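Local coordinates for glucose dehydrogenase (Haloferax mediterranei, PDB 2B5W) that catalyses the zinc-dependent oxidation of D-glucose and related aldose sugars with NADP(+) or NAD(+) as electron acceptor, preferring NADP(+), at the interface of chains A and B. Residues are numbered along the deposited sequence; one frame, centred on the assembly and turned at random. Chains: chain A/B, glucose dehydrogenase.

The interface of chains A and B. Residues chain A 253, 257, 278-280; chain B 282, 284-285.
The methyl group of B:Ala284 fills the apolar centre of this part of the dimer interface, where A:Phe280, A:Pro253 and A:Ile257 meet it from three directions. A:Phe280 meets it with the far rim of its ring, CZ lying 3.4 Å from CB of B:Ala284. CG of A:Phe280 sits between its own backbone N and carbonyl carbon (chi1 44°). This rotamer turns the ring edge-on to a face of the indole of A:Trp278, in the same chain. There CE2 of A:Phe280 stands 3.5 Å above the plane of the indole, over its centre. The indole thus backs the ring that touches the partner. A:Ile257 reaches the same methyl from another side with CG1, 4.0 Å from CB of B:Ala284. A:Pro253 touches the methyl with CB, 4.0 Å from CB of B:Ala284. Its ring lies alongside the backbone of B:Gly285, with CG 3.7 Å from CA of B:Gly285.

Backbone hydrogen bonds form the polar rim. The N-H of B:Gly285 points almost straight (176°) at the carbonyl O of A:Trp278, 3.2 Å from N. The N of B:Ala284 is also near this oxygen, but its N-H points elsewhere. A:Phe280 and B:Val282 pair as an antiparallel bridge. N of B:Val282 donates to O of A:Phe280 at 3.0 Å. In return, N of A:Phe280 donates to O of B:Val282 at 3.1 Å, from above the carbonyl plane.

The same contact recurs with the chains exchanged, as expected for this homodimer. Strands 279-283 of the two subunits therefore join edge to edge across the two-fold axis. In chain B, helix 284-293 follows directly, and its first turn packs against helix 253-262 of chain A. These elements belong to the Rossmann-type nucleotide-binding domain, so the bridge links these domains across the dimer.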
# COMPACT_ATOMS: atom_id res chain seq x y z
N PRO A 253 -5.33 15.17 -7.66
CA PRO A 253 -4.84 14.89 -6.29
C PRO A 253 -5.86 14.63 -5.21
O PRO A 253 -5.65 13.78 -4.32
CB PRO A 253 -4.00 16.12 -5.98
CG PRO A 253 -3.52 16.54 -7.30
CD PRO A 253 -4.65 16.34 -8.24
N ILE A 257 -6.35 11.31 -1.98
CA ILE A 257 -6.72 11.49 -0.57
C ILE A 257 -8.07 10.90 -0.23
O ILE A 257 -8.24 10.19 0.76
CB ILE A 257 -6.75 13.00 -0.22
CG1 ILE A 257 -5.43 13.70 -0.56
CG2 ILE A 257 -7.17 13.20 1.23
CD1 ILE A 257 -4.23 13.21 0.23
N TRP A 278 -0.02 20.68 -5.83
CA TRP A 278 -1.27 21.34 -5.50
C TRP A 278 -1.53 21.17 -4.00
O TRP A 278 -1.74 20.05 -3.53
CB TRP A 278 -2.42 20.78 -6.35
CG TRP A 278 -3.73 21.49 -6.14
CD1 TRP A 278 -3.92 22.74 -5.62
CD2 TRP A 278 -5.03 20.98 -6.43
NE1 TRP A 278 -5.26 23.03 -5.56
CE2 TRP A 278 -5.97 21.97 -6.06
CE3 TRP A 278 -5.50 19.77 -6.97
CZ2 TRP A 278 -7.35 21.79 -6.22
CZ3 TRP A 278 -6.87 19.60 -7.13
CH2 TRP A 278 -7.78 20.60 -6.75
N ALA A 279 -1.54 22.28 -3.27
CA ALA A 279 -1.78 22.27 -1.82
C ALA A 279 -3.14 22.84 -1.46
O ALA A 279 -3.58 23.84 -2.02
CB ALA A 279 -0.70 23.07 -1.09
N PHE A 280 -3.81 22.19 -0.52
CA PHE A 280 -5.10 22.63 -0.02
C PHE A 280 -5.35 21.95 1.30
O PHE A 280 -4.58 21.09 1.71
CB PHE A 280 -6.21 22.29 -1.03
CG PHE A 280 -6.11 20.89 -1.62
CD1 PHE A 280 -6.73 19.81 -1.02
CD2 PHE A 280 -5.40 20.68 -2.80
CE1 PHE A 280 -6.64 18.54 -1.59
CE2 PHE A 280 -5.29 19.39 -3.37
CZ PHE A 280 -5.91 18.35 -2.75
N VAL B 282 -1.96 20.52 2.93
CA VAL B 282 -1.13 19.43 2.42
C VAL B 282 -0.90 19.62 0.93
O VAL B 282 -1.86 19.90 0.20
CB VAL B 282 -1.88 18.09 2.62
CG1 VAL B 282 -1.16 16.95 1.91
CG2 VAL B 282 -2.04 17.81 4.12
N ALA B 284 -1.05 17.78 -1.70
CA ALA B 284 -1.61 16.50 -2.14
C ALA B 284 -1.09 16.12 -3.53
O ALA B 284 -0.94 14.94 -3.84
CB ALA B 284 -3.11 16.59 -2.14
N GLY B 285 -0.83 17.10 -4.40
CA GLY B 285 -0.19 16.84 -5.67
C GLY B 285 1.15 16.16 -5.54
O GLY B 285 1.43 15.18 -6.24